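Local coordinates for protein protease 2A (PDB 5X45) that probably cleaves the viral polyprotein as a chymotrypsin-like cysteine protease that carries a bound zinc ion, at residues 17-22 / 85-90; 100-105 / 119-124; 29-32 / 37-40; 5-10 / 59-64; 108-111 / 116-119. All blocks are in the same frame, centred on the assembly; numbering follows the deposited sequence.

Contact 1. Residues 17-22 / 85-90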
loop_
_atom_site.group_PDB
_atom_site.type_symbol
_atom_site.label_atom_id
_atom_site.label_comp_id
_atom_site.label_asym_id
_atom_site.label_seq_id
_atom_site.Cartn_x
_atom_site.Cartn_y
_atom_site.Cartn_z
ATOM N N LYS A 17 -4.371 -3.518 -5.431
ATOM C CA LYS A 17 -4.791 -2.126 -5.504
ATOM C C LYS A 17 -5.455 -1.712 -4.202
ATOM O O LYS A 17 -5.926 -2.560 -3.446
ATOM C CB LYS A 17 -5.761 -1.915 -6.669
ATOM C CG LYS A 17 -5.262 -2.462 -7.994
ATOM C CD LYS A 17 -6.131 -2.045 -9.165
ATOM C CE LYS A 17 -5.421 -0.968 -9.982
ATOM N NZ LYS A 17 -6.244 -0.448 -11.109
ATOM N N CYS A 18 -5.511 -0.432 -3.964
ATOM C CA CYS A 18 -6.235 0.081 -2.853
ATOM C C CYS A 18 -7.681 -0.053 -3.220
ATOM O O CYS A 18 -8.064 0.304 -4.289
ATOM C CB CYS A 18 -5.853 1.526 -2.625
ATOM S SG CYS A 18 -4.344 1.733 -1.706
ATOM N N ALA A 19 -8.486 -0.599 -2.338
ATOM C CA ALA A 19 -9.837 -0.955 -2.682
ATOM C C ALA A 19 -10.734 0.198 -3.121
ATOM O O ALA A 19 -11.561 0.024 -3.975
ATOM C CB ALA A 19 -10.473 -1.773 -1.590
ATOM N N HIS A 20 -10.556 1.365 -2.547
ATOM C CA HIS A 20 -11.382 2.480 -2.883
ATOM C C HIS A 20 -11.096 3.073 -4.246
ATOM O O HIS A 20 -11.812 3.926 -4.708
ATOM C CB HIS A 20 -11.303 3.508 -1.812
ATOM C CG HIS A 20 -10.052 4.283 -1.845
ATOM N ND1 HIS A 20 -8.893 3.827 -1.276
ATOM C CD2 HIS A 20 -9.769 5.484 -2.381
ATOM C CE1 HIS A 20 -7.944 4.714 -1.465
ATOM N NE2 HIS A 20 -8.450 5.730 -2.128
ATOM N N LEU A 21 -10.078 2.565 -4.902
ATOM C CA LEU A 21 -9.662 3.054 -6.180
ATOM C C LEU A 21 -10.071 2.110 -7.267
ATOM O O LEU A 21 -9.735 2.299 -8.401
ATOM C CB LEU A 21 -8.153 3.175 -6.191
ATOM C CG LEU A 21 -7.506 4.531 -6.081
ATOM C CD1 LEU A 21 -8.440 5.606 -5.603
ATOM C CD2 LEU A 21 -6.362 4.413 -5.127
ATOM N N THR A 22 -10.777 1.066 -6.912
ATOM C CA THR A 22 -11.183 0.083 -7.870
ATOM C C THR A 22 -12.514 -0.506 -7.506
ATOM O O THR A 22 -13.230 0.026 -6.707
ATOM C CB THR A 22 -10.100 -0.971 -8.036
ATOM O OG1 THR A 22 -10.447 -1.848 -9.090
ATOM C CG2 THR A 22 -9.927 -1.724 -6.808
ATOM N N GLY A 85 -13.096 10.815 2.087
ATOM C CA GLY A 85 -14.216 11.062 1.198
ATOM C C GLY A 85 -14.842 9.752 0.771
ATOM O O GLY A 85 -16.043 9.677 0.494
ATOM N N TYR A 86 -14.026 8.705 0.760
ATOM C CA TYR A 86 -14.484 7.380 0.373
ATOM C C TYR A 86 -14.822 6.491 1.581
ATOM O O TYR A 86 -15.606 5.548 1.459
ATOM C CB TYR A 86 -13.433 6.718 -0.518
ATOM C CG TYR A 86 -12.016 6.947 -0.064
ATOM C CD1 TYR A 86 -11.439 6.121 0.895
ATOM C CD2 TYR A 86 -11.252 7.985 -0.584
ATOM C CE1 TYR A 86 -10.131 6.309 1.319
ATOM C CE2 TYR A 86 -9.935 8.185 -0.162
ATOM C CZ TYR A 86 -9.382 7.340 0.792
ATOM O OH TYR A 86 -8.086 7.520 1.229
ATOM N N TYR A 87 -14.246 6.795 2.742
ATOM C CA TYR A 87 -14.522 6.020 3.955
ATOM C C TYR A 87 -14.843 6.933 5.120
ATOM O O TYR A 87 -14.257 8.013 5.254
ATOM C CB TYR A 87 -13.328 5.155 4.369
ATOM C CG TYR A 87 -13.023 4.002 3.458
ATOM C CD1 TYR A 87 -14.040 3.263 2.861
ATOM C CD2 TYR A 87 -11.701 3.660 3.180
ATOM C CE1 TYR A 87 -13.747 2.213 2.014
ATOM C CE2 TYR A 87 -11.397 2.616 2.340
ATOM C CZ TYR A 87 -12.418 1.895 1.758
ATOM O OH TYR A 87 -12.101 0.854 0.919
ATOM N N PRO A 88 -15.761 6.490 5.990
ATOM C CA PRO A 88 -15.892 7.121 7.303
ATOM C C PRO A 88 -14.680 6.776 8.166
ATOM O O PRO A 88 -13.855 5.946 7.760
ATOM C CB PRO A 88 -17.169 6.498 7.867
ATOM C CG PRO A 88 -17.235 5.157 7.213
ATOM C CD PRO A 88 -16.707 5.374 5.815
ATOM N N LYS A 89 -14.562 7.423 9.319
ATOM C CA LYS A 89 -13.529 7.087 10.289
ATOM C C LYS A 89 -13.637 5.594 10.613
ATOM O O LYS A 89 -14.725 5.110 10.933
ATOM C CB LYS A 89 -13.702 7.941 11.548
ATOM C CG LYS A 89 -13.141 7.352 12.834
ATOM C CD LYS A 89 -13.466 8.260 14.016
ATOM C CE LYS A 89 -13.101 7.617 15.344
ATOM N NZ LYS A 89 -12.784 8.611 16.415
ATOM N N HIS A 90 -12.521 4.869 10.521
ATOM C CA HIS A 90 -12.535 3.413 10.697
ATOM C C HIS A 90 -11.168 2.867 11.090
ATOM O O HIS A 90 -10.154 3.554 10.958
ATOM C CB HIS A 90 -12.988 2.721 9.416
ATOM C CG HIS A 90 -12.001 2.837 8.299
ATOM N ND1 HIS A 90 -11.779 4.015 7.621
ATOM C CD2 HIS A 90 -11.159 1.925 7.758
ATOM C CE1 HIS A 90 -10.844 3.824 6.705
ATOM N NE2 HIS A 90 -10.453 2.566 6.766
#

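Contact 2. Residues 100-105 / 119-124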
loop_
_atom_site.group_PDB
_atom_site.type_symbol
_atom_site.label_atom_id
_atom_site.label_comp_id
_atom_site.label_asym_id
_atom_site.label_seq_id
_atom_site.Cartn_x
_atom_site.Cartn_y
_atom_site.Cartn_z
ATOM N N GLY A 100 7.068 11.041 7.091
ATOM C CA GLY A 100 7.156 11.316 5.676
ATOM C C GLY A 100 5.964 12.111 5.209
ATOM O O GLY A 100 4.940 12.158 5.880
ATOM N N HIS A 101 6.119 12.771 4.070
ATOM C CA HIS A 101 5.047 13.570 3.515
ATOM C C HIS A 101 3.942 12.716 2.889
ATOM O O HIS A 101 4.211 11.739 2.178
ATOM C CB HIS A 101 5.586 14.529 2.469
ATOM C CG HIS A 101 4.514 15.295 1.773
ATOM N ND1 HIS A 101 3.888 16.384 2.346
ATOM C CD2 HIS A 101 3.926 15.111 0.569
ATOM C CE1 HIS A 101 2.980 16.852 1.510
ATOM N NE2 HIS A 101 2.982 16.099 0.426
ATOM N N CYS A 102 2.695 13.089 3.163
ATOM C CA CYS A 102 1.559 12.406 2.562
ATOM C C CYS A 102 0.365 13.346 2.421
ATOM O O CYS A 102 0.002 14.055 3.354
ATOM C CB CYS A 102 1.179 11.180 3.389
ATOM S SG CYS A 102 -0.129 10.164 2.678
ATOM N N GLU A 103 -0.239 13.346 1.240
ATOM C CA GLU A 103 -1.416 14.162 0.965
ATOM C C GLU A 103 -2.519 13.281 0.401
ATOM O O GLU A 103 -2.245 12.176 -0.064
ATOM C CB GLU A 103 -1.096 15.265 -0.039
ATOM C CG GLU A 103 -0.233 16.378 0.465
ATOM C CD GLU A 103 0.080 17.359 -0.644
ATOM O OE1 GLU A 103 -0.661 17.354 -1.653
ATOM O OE2 GLU A 103 1.052 18.135 -0.514
ATOM N N PRO A 104 -3.768 13.775 0.419
ATOM C CA PRO A 104 -4.815 13.069 -0.326
ATOM C C PRO A 104 -4.404 12.857 -1.782
ATOM O O PRO A 104 -3.943 13.792 -2.430
ATOM C CB PRO A 104 -6.017 14.013 -0.215
ATOM C CG PRO A 104 -5.805 14.716 1.088
ATOM C CD PRO A 104 -4.314 14.880 1.231
ATOM N N GLY A 105 -4.548 11.633 -2.278
ATOM C CA GLY A 105 -4.164 11.334 -3.644
ATOM C C GLY A 105 -2.889 10.518 -3.752
ATOM O O GLY A 105 -2.523 10.074 -4.840
ATOM N N GLY A 119 4.678 -2.773 0.645
ATOM C CA GLY A 119 3.558 -1.951 1.064
ATOM C C GLY A 119 3.043 -0.930 0.071
ATOM O O GLY A 119 3.644 -0.695 -0.976
ATOM N N MET A 120 1.901 -0.339 0.408
ATOM C CA MET A 120 1.273 0.711 -0.393
ATOM C C MET A 120 0.722 1.783 0.529
ATOM O O MET A 120 0.144 1.467 1.570
ATOM C CB MET A 120 0.127 0.162 -1.239
ATOM C CG MET A 120 0.502 -0.411 -2.584
ATOM S SD MET A 120 -0.989 -0.816 -3.549
ATOM C CE MET A 120 -1.840 -1.919 -2.418
ATOM N N ILE A 121 0.889 3.044 0.163
ATOM C CA ILE A 121 0.297 4.115 0.955
ATOM C C ILE A 121 -1.212 3.927 1.013
ATOM O O ILE A 121 -1.854 3.708 -0.014
ATOM C CB ILE A 121 0.599 5.495 0.383
ATOM C CG1 ILE A 121 2.105 5.762 0.413
ATOM C CG2 ILE A 121 -0.200 6.554 1.147
ATOM C CD1 ILE A 121 2.483 7.121 -0.106
ATOM N N THR A 122 -1.774 3.999 2.216
ATOM C CA THR A 122 -3.204 3.803 2.398
ATOM C C THR A 122 -3.842 4.982 3.126
ATOM O O THR A 122 -5.051 5.206 3.042
ATOM C CB THR A 122 -3.471 2.515 3.175
ATOM O OG1 THR A 122 -4.867 2.211 3.146
ATOM C CG2 THR A 122 -2.988 2.645 4.612
ATOM N N ALA A 123 -3.005 5.731 3.833
ATOM C CA ALA A 123 -3.419 6.897 4.596
ATOM C C ALA A 123 -2.174 7.623 5.086
ATOM O O ALA A 123 -1.082 7.062 5.075
ATOM C CB ALA A 123 -4.294 6.493 5.765
ATOM N N GLY A 124 -2.334 8.875 5.488
ATOM C CA GLY A 124 -1.246 9.638 6.074
ATOM C C GLY A 124 -1.683 11.050 6.416
ATOM O O GLY A 124 -2.722 11.508 5.952
#

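Contact 3. Residues 29-32 / 37-40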
loop_
_atom_site.group_PDB
_atom_site.type_symbol
_atom_site.label_atom_id
_atom_site.label_comp_id
_atom_site.label_asym_id
_atom_site.label_seq_id
_atom_site.Cartn_x
_atom_site.Cartn_y
_atom_site.Cartn_z
ATOM N N ILE A 29 -9.558 -12.033 -6.082
ATOM C CA ILE A 29 -9.268 -13.215 -5.276
ATOM C C ILE A 29 -9.149 -12.854 -3.788
ATOM O O ILE A 29 -9.079 -13.732 -2.933
ATOM C CB ILE A 29 -7.971 -13.934 -5.735
ATOM C CG1 ILE A 29 -6.761 -13.013 -5.614
ATOM C CG2 ILE A 29 -8.103 -14.442 -7.154
ATOM C CD1 ILE A 29 -5.464 -13.687 -6.006
ATOM N N LEU A 30 -9.146 -11.560 -3.481
ATOM C CA LEU A 30 -9.133 -11.101 -2.093
ATOM C C LEU A 30 -9.672 -9.689 -2.009
ATOM O O LEU A 30 -9.247 -8.810 -2.758
ATOM C CB LEU A 30 -7.729 -11.147 -1.490
ATOM C CG LEU A 30 -7.627 -10.944 0.033
ATOM C CD1 LEU A 30 -6.445 -11.734 0.573
ATOM C CD2 LEU A 30 -7.498 -9.477 0.441
ATOM N N LEU A 31 -10.599 -9.468 -1.083
ATOM C CA LEU A 31 -11.091 -8.124 -0.824
ATOM C C LEU A 31 -11.172 -7.893 0.678
ATOM O O LEU A 31 -11.927 -8.561 1.381
ATOM C CB LEU A 31 -12.456 -7.887 -1.479
ATOM C CG LEU A 31 -12.976 -6.459 -1.270
ATOM C CD1 LEU A 31 -11.989 -5.443 -1.833
ATOM C CD2 LEU A 31 -14.347 -6.265 -1.889
ATOM N N ALA A 32 -10.349 -6.970 1.165
ATOM C CA ALA A 32 -10.275 -6.668 2.590
ATOM C C ALA A 32 -10.321 -5.162 2.850
ATOM O O ALA A 32 -9.305 -4.481 2.748
ATOM C CB ALA A 32 -8.997 -7.279 3.194
ATOM N N LEU A 37 -7.749 -3.013 0.747
ATOM C CA LEU A 37 -6.965 -3.799 -0.200
ATOM C C LEU A 37 -7.825 -4.684 -1.066
ATOM O O LEU A 37 -8.706 -5.390 -0.574
ATOM C CB LEU A 37 -5.957 -4.672 0.543
ATOM C CG LEU A 37 -5.039 -5.516 -0.335
ATOM C CD1 LEU A 37 -4.046 -4.632 -1.105
ATOM C CD2 LEU A 37 -4.313 -6.548 0.505
ATOM N N GLN A 38 -7.561 -4.650 -2.364
ATOM C CA GLN A 38 -8.195 -5.573 -3.292
ATOM C C GLN A 38 -7.121 -6.293 -4.080
ATOM O O GLN A 38 -6.166 -5.670 -4.535
ATOM C CB GLN A 38 -9.148 -4.852 -4.240
ATOM C CG GLN A 38 -9.632 -5.757 -5.369
ATOM C CD GLN A 38 -10.781 -5.181 -6.172
ATOM O OE1 GLN A 38 -11.584 -4.387 -5.669
ATOM N NE2 GLN A 38 -10.845 -5.551 -7.444
ATOM N N VAL A 39 -7.242 -7.609 -4.203
ATOM C CA VAL A 39 -6.277 -8.345 -5.002
ATOM C C VAL A 39 -6.981 -9.091 -6.128
ATOM O O VAL A 39 -7.955 -9.811 -5.897
ATOM C CB VAL A 39 -5.470 -9.344 -4.170
ATOM C CG1 VAL A 39 -4.354 -9.942 -5.029
ATOM C CG2 VAL A 39 -4.893 -8.664 -2.946
ATOM N N ASP A 40 -6.475 -8.913 -7.347
ATOM C CA ASP A 40 -7.029 -9.574 -8.521
ATOM C C ASP A 40 -5.997 -10.501 -9.129
ATOM O O ASP A 40 -4.809 -10.200 -9.132
ATOM C CB ASP A 40 -7.503 -8.549 -9.560
ATOM C CG ASP A 40 -8.746 -7.778 -9.108
ATOM O OD1 ASP A 40 -8.967 -7.649 -7.887
ATOM O OD2 ASP A 40 -9.515 -7.312 -9.977
#

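Contact 4. Residues 5-10 / 59-64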
loop_
_atom_site.group_PDB
_atom_site.type_symbol
_atom_site.label_atom_id
_atom_site.label_comp_id
_atom_site.label_asym_id
_atom_site.label_seq_id
_atom_site.Cartn_x
_atom_site.Cartn_y
_atom_site.Cartn_z
ATOM N N SER A 5 6.328 4.703 -10.679
ATOM C CA SER A 5 5.256 5.655 -10.423
ATOM C C SER A 5 3.887 4.989 -10.368
ATOM O O SER A 5 2.888 5.634 -10.026
ATOM C CB SER A 5 5.242 6.739 -11.503
ATOM O OG SER A 5 6.298 7.660 -11.320
ATOM N N ASP A 6 3.832 3.706 -10.704
ATOM C CA ASP A 6 2.554 3.005 -10.728
ATOM C C ASP A 6 1.988 2.891 -9.312
ATOM O O ASP A 6 2.697 2.505 -8.386
ATOM C CB ASP A 6 2.687 1.626 -11.395
ATOM C CG ASP A 6 2.911 1.719 -12.917
ATOM O OD1 ASP A 6 2.605 2.774 -13.518
ATOM O OD2 ASP A 6 3.387 0.729 -13.518
ATOM N N MET A 7 0.725 3.280 -9.158
ATOM C CA MET A 7 0.010 3.254 -7.880
ATOM C C MET A 7 -0.668 1.898 -7.633
ATOM O O MET A 7 -1.812 1.840 -7.191
ATOM C CB MET A 7 -1.055 4.356 -7.835
ATOM C CG MET A 7 -0.604 5.720 -8.333
ATOM S SD MET A 7 0.568 6.507 -7.232
ATOM C CE MET A 7 -0.513 7.321 -6.055
ATOM N N PHE A 8 0.012 0.817 -7.984
ATOM C CA PHE A 8 -0.511 -0.521 -7.771
ATOM C C PHE A 8 0.678 -1.465 -7.759
ATOM O O PHE A 8 1.771 -1.080 -8.157
ATOM C CB PHE A 8 -1.522 -0.923 -8.863
ATOM C CG PHE A 8 -0.968 -0.854 -10.267
ATOM C CD1 PHE A 8 -0.246 -1.918 -10.801
ATOM C CD2 PHE A 8 -1.174 0.273 -11.061
ATOM C CE1 PHE A 8 0.277 -1.849 -12.101
ATOM C CE2 PHE A 8 -0.662 0.346 -12.367
ATOM C CZ PHE A 8 0.064 -0.707 -12.881
ATOM N N VAL A 9 0.462 -2.697 -7.315
ATOM C CA VAL A 9 1.512 -3.703 -7.326
ATOM C C VAL A 9 1.138 -4.841 -8.256
ATOM O O VAL A 9 0.079 -5.439 -8.115
ATOM C CB VAL A 9 1.778 -4.247 -5.915
ATOM C CG1 VAL A 9 2.911 -5.254 -5.937
ATOM C CG2 VAL A 9 2.075 -3.098 -4.960
ATOM N N HIS A 10 2.021 -5.147 -9.199
ATOM C CA HIS A 10 1.733 -6.143 -10.222
ATOM C C HIS A 10 2.768 -7.264 -10.203
ATOM O O HIS A 10 3.863 -7.124 -10.745
ATOM C CB HIS A 10 1.687 -5.468 -11.593
ATOM C CG HIS A 10 1.236 -6.371 -12.699
ATOM N ND1 HIS A 10 1.281 -5.992 -14.026
ATOM C CD2 HIS A 10 0.728 -7.620 -12.678
ATOM C CE1 HIS A 10 0.822 -6.978 -14.776
ATOM N NE2 HIS A 10 0.478 -7.978 -13.987
ATOM N N CYS A 59 12.154 2.683 0.851
ATOM C CA CYS A 59 11.850 3.911 0.144
ATOM C C CYS A 59 10.455 3.846 -0.451
ATOM O O CYS A 59 9.944 2.762 -0.731
ATOM C CB CYS A 59 12.878 4.167 -0.950
ATOM S SG CYS A 59 13.081 2.760 -2.040
ATOM N N TYR A 60 9.820 4.998 -0.620
ATOM C CA TYR A 60 8.478 4.991 -1.171
ATOM C C TYR A 60 8.244 6.120 -2.171
ATOM O O TYR A 60 8.890 7.165 -2.119
ATOM C CB TYR A 60 7.437 5.052 -0.047
ATOM C CG TYR A 60 7.256 6.409 0.587
ATOM C CD1 TYR A 60 8.112 6.853 1.586
ATOM C CD2 TYR A 60 6.218 7.254 0.184
ATOM C CE1 TYR A 60 7.934 8.097 2.173
ATOM C CE2 TYR A 60 6.035 8.496 0.764
ATOM C CZ TYR A 60 6.895 8.914 1.758
ATOM O OH TYR A 60 6.718 10.149 2.338
ATOM N N TYR A 61 7.299 5.896 -3.074
ATOM C CA TYR A 61 6.917 6.904 -4.047
ATOM C C TYR A 61 5.869 7.858 -3.470
ATOM O O TYR A 61 4.850 7.423 -2.939
ATOM C CB TYR A 61 6.387 6.230 -5.313
ATOM C CG TYR A 61 5.869 7.209 -6.324
ATOM C CD1 TYR A 61 6.729 8.084 -6.975
ATOM C CD2 TYR A 61 4.514 7.276 -6.619
ATOM C CE1 TYR A 61 6.253 8.996 -7.903
ATOM C CE2 TYR A 61 4.029 8.187 -7.544
ATOM C CZ TYR A 61 4.905 9.042 -8.180
ATOM O OH TYR A 61 4.433 9.944 -9.095
ATOM N N SER A 62 6.141 9.153 -3.560
ATOM C CA SER A 62 5.185 10.195 -3.193
ATOM C C SER A 62 4.648 10.859 -4.449
ATOM O O SER A 62 5.404 11.558 -5.137
ATOM C CB SER A 62 5.842 11.249 -2.296
ATOM O OG SER A 62 5.007 12.390 -2.146
ATOM N N ARG A 63 3.360 10.674 -4.746
ATOM C CA ARG A 63 2.812 11.236 -5.986
ATOM C C ARG A 63 2.774 12.757 -5.924
ATOM O O ARG A 63 3.113 13.423 -6.902
ATOM C CB ARG A 63 1.411 10.702 -6.303
ATOM C CG ARG A 63 0.990 11.057 -7.727
ATOM C CD ARG A 63 -0.395 10.576 -8.080
ATOM N NE ARG A 63 -1.417 11.521 -7.632
ATOM C CZ ARG A 63 -2.060 12.368 -8.432
ATOM N NH1 ARG A 63 -1.792 12.395 -9.731
ATOM N NH2 ARG A 63 -2.973 13.192 -7.934
ATOM N N SER A 64 2.389 13.295 -4.768
ATOM C CA SER A 64 2.270 14.735 -4.575
ATOM C C SER A 64 3.594 15.473 -4.754
ATOM O O SER A 64 3.603 16.612 -5.220
ATOM C CB SER A 64 1.704 15.040 -3.188
ATOM O OG SER A 64 2.511 14.475 -2.173
#

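Contact 5. Residues 108-111 / 116-119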
loop_
_atom_site.group_PDB
_atom_site.type_symbol
_atom_site.label_atom_id
_atom_site.label_comp_id
_atom_site.label_asym_id
_atom_site.label_seq_id
_atom_site.Cartn_x
_atom_site.Cartn_y
_atom_site.Cartn_z
ATOM N N GLY A 108 -1.696 4.250 -2.754
ATOM C CA GLY A 108 -1.279 3.319 -3.785
ATOM C C GLY A 108 0.215 3.390 -4.083
ATOM O O GLY A 108 0.775 2.468 -4.682
ATOM N N GLY A 109 0.851 4.496 -3.689
ATOM C CA GLY A 109 2.281 4.671 -3.861
ATOM C C GLY A 109 3.020 3.548 -3.163
ATOM O O GLY A 109 2.674 3.168 -2.043
ATOM N N LYS A 110 4.021 3.000 -3.843
ATOM C CA LYS A 110 4.697 1.802 -3.375
ATOM C C LYS A 110 5.751 2.050 -2.314
ATOM O O LYS A 110 6.490 3.026 -2.385
ATOM C CB LYS A 110 5.340 1.077 -4.559
ATOM C CG LYS A 110 4.331 0.462 -5.509
ATOM C CD LYS A 110 5.009 -0.299 -6.622
ATOM C CE LYS A 110 5.455 0.621 -7.731
ATOM N NZ LYS A 110 6.107 -0.138 -8.838
ATOM N N LEU A 111 5.824 1.128 -1.356
ATOM C CA LEU A 111 6.905 1.058 -0.382
ATOM C C LEU A 111 7.792 -0.147 -0.689
ATOM O O LEU A 111 7.330 -1.296 -0.687
ATOM C CB LEU A 111 6.353 0.957 1.040
ATOM C CG LEU A 111 7.355 0.627 2.149
ATOM C CD1 LEU A 111 8.415 1.707 2.247
ATOM C CD2 LEU A 111 6.633 0.485 3.475
ATOM N N GLY A 116 12.035 -6.141 -2.449
ATOM C CA GLY A 116 10.857 -5.922 -3.266
ATOM C C GLY A 116 9.839 -4.987 -2.650
ATOM O O GLY A 116 10.153 -4.192 -1.768
ATOM N N VAL A 117 8.612 -5.071 -3.142
ATOM C CA VAL A 117 7.534 -4.227 -2.661
ATOM C C VAL A 117 6.882 -4.842 -1.423
ATOM O O VAL A 117 6.429 -5.984 -1.460
ATOM C CB VAL A 117 6.470 -4.022 -3.746
ATOM C CG1 VAL A 117 5.467 -2.958 -3.302
ATOM C CG2 VAL A 117 7.132 -3.612 -5.059
ATOM N N ILE A 118 6.826 -4.093 -0.328
ATOM C CA ILE A 118 6.245 -4.634 0.893
ATOM C C ILE A 118 4.983 -3.883 1.311
ATOM O O ILE A 118 4.287 -4.317 2.223
ATOM C CB ILE A 118 7.246 -4.593 2.081
ATOM C CG1 ILE A 118 7.665 -3.155 2.381
ATOM C CG2 ILE A 118 8.454 -5.471 1.812
ATOM C CD1 ILE A 118 8.581 -3.029 3.570
ATOM N N GLY A 119 4.678 -2.773 0.645
ATOM C CA GLY A 119 3.558 -1.951 1.064
ATOM C C GLY A 119 3.043 -0.930 0.071
ATOM O O GLY A 119 3.644 -0.695 -0.976
#

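Contact 1. Residues 17-22 / 85-90
H20 and Y86 keep their backbones 6.7 Å apart from CA to CA, and no hydrogen bond crosses between the 3-10 turn that follows strand 14-18 and the loop leading to strand 90-93. In the chymotrypsin-like fold of the 2A proteases this histidine is probably the catalytic one: C107 touches its side chain, and ND1 makes a weak hydrogen bond to D36 OD2. Its ring lies face to face with the Y86 ring, the centroids 3.6 Å apart and the planes only 13° from parallel. H20 CG sits between its own backbone N and carbonyl carbon (chi1 76°), as Y86 CG does in its residue, which turns each ring toward the other segment, H20 CD2 lying over the centre of the Y86 ring. The closest approach within the stack is H20 CD2 to Y86 CD2, 3.4 Å. Y87 approaches H20 CB obliquely, its hydroxyl hydrogen-bonded to D36 OD1. That same Y87 OH lies 4.0 Å from A19 CB and 3.9 Å from H20 CB.

Contact 2. Residues 100-105 / 119-124
The loop ahead of the probable nucleophile turn rests on the far end of barrel strand 116-124 through one side chain, C102, which meets I121, A123 and G124. No hydrogen bond joins the two segments; the sulfur does most of the work. With SG anti to the backbone N (chi1 -175°), C102 extends toward the strand and its SG comes to 3.6 Å from G124 CA. The CB of C102 adds to this, 3.9 Å from the same G124 CA. Lacking a side chain, G124 leaves its alpha carbon open to the approaching sulfur. I121 also meets the sulfur, its CG2 branch 3.9 Å from C102 SG, while the carbonyl oxygen A123 O stands 4.0 Å from that sulfur. Just here the strand carries a classic beta bulge, with T122 and A123 both facing A130 in the neighbouring strand of the six-stranded barrel. V129, from that neighbouring strand, touches both C102 and I121, which places the buried C102 against residues of two neighbouring barrel strands, 116-124 and 129-133; Y60 and F131 also meet I121. The loop itself runs on through P104 and G105 toward C107, a sequence consistent with the PGDCGG signature of these proteases. It is held by further bonds from E103 N to D106 OD2 and from Y60 OH to H101 O.

Contact 3. Residues 29-32 / 37-40
I29 and L30 both face V39, and the backbone here is closely knit: V39 O accepts from I29 N at 2.7 Å and from L30 N at 3.2 Å, a classic beta bulge. L30 O in turn receives V39 N at 2.7 Å. Alongside, L30 CB and V39 CB abut at 3.9 Å, and I29 CG1 reaches V39 CG1, though I29 itself is exposed. Antiparallel strands 28-32 and 37-41 form a hairpin at the border of the four-stranded sheet. V39 is buried, with A14 and Y16 of strand 14-18 beside it, and at the other end A32 N to L37 O and L37 N to A32 O bond at 2.9 Å. The looser part is L31, exposed on the opposite face, although its neighbour Q38 is buried. L31 CG is anti to the backbone N (chi1 -178°), and CD1 folds back to 3.8 Å from Q38 CB. The Q38 amide turns toward D40, NE2 giving a hydrogen bond to D40 OD1 and another to N23 O.

Contact 4. Residues 5-10 / 59-64
S5 and M7 of the N-terminal arm approach Y61 from two directions, one over the ring and one at its rim. The first interaction is a CH-pi contact: S5 CA stands 4.0 Å above the centroid of the Y61 ring and 10° off its normal, while S5 OG lies 3.7 Å from Y61 CE1 near the hydroxyl end. The other face of the ring is flanked by the backbone N of R63, so Y61 is held between its own chain and the arm. The second is a Met-aromatic contact, made edge-on: M7 SD is 5.1 Å from the same centroid but 85° off the normal, close to the ring plane, and its nearest ring atom is Y61 CE2. Apolar packing is the third kind. The M7 chain bends at chi2 (-70°) and chi3, and its methyl CE is thereby placed across the aliphatic part of R63, 3.8 Å from R63 CD and 3.9 Å from R63 CB. No hydrogen bond joins the two segments, whose polar ends are served from outside: Y61 OH bonds to D66 OD1, and R63 NE weakly to G105 O. Along the arm, V9 pairs with Y16. The N-terminal arm thus lies against strand 57-62 of the six-stranded barrel before entering the four-stranded sheet, joining the two beta domains of a chymotrypsin-like 2A protease.

Contact 5. Residues 108-111 / 116-119
L111 meets I118 and G119 across a hairpin, and its side chain can be followed outward atom by atom. CB lies beside the backbone of G119, 3.8 Å from G119 O. CG, anti to the backbone N of L111 (chi1 169°), comes to 3.8 Å from I118 CG1. From there the branches part: CD2 stays with the isoleucine, 3.9 Å from I118 CG1 and 4.0 Å from I118 CD1, whereas CD1 turns to C59 O of strand 57-62. The two side chains run at a slant to one another. I118 CG1 takes the place between its backbone N and carbonyl carbon (chi1 61°), which directs it at the leucine. Under the side chain the backbones are bonded: L111 N gives to G119 O at 2.9 Å, its N-H lying above the carbonyl plane. L111 O receives I118 N, also at 2.9 Å and nearly along the carbonyl axis, and a weak bond from G119 N. Beside them K110 CG brushes V117 CG1, and its NZ reaches G3 O. The side chain of I118 is also about 5 Å from the zinc ion, which is held by C53, C55, C113 and H115. I118 and G119 together opposite L111 make a classic beta bulge, set in the barrel hairpin whose turn region supplies two of the four zinc ligands.

Strand 116-124 ties the set together: contacts 2 and 5 share G119, and I121 O to G108 N and I121 N to G109 O join them, each 2.8 Å. Contact 4 lies nearest to contact 5, centres about 7 Å apart, because strands 57-62 and 110-113 are barrel neighbours. Contact 3 lies in the four-stranded sheet, which contact 1 reaches through strand 14-18; K17 O and Q38 N join them at 2.9 Å. M120 CE of contact 2 packs 3.7 Å from L37 CD1 of contact 3. The probable active site lies between the two domains, at H20 of contact 1, with D36 and C107. The zinc ion is about 5 Å from the I118 side chain, in contact 5.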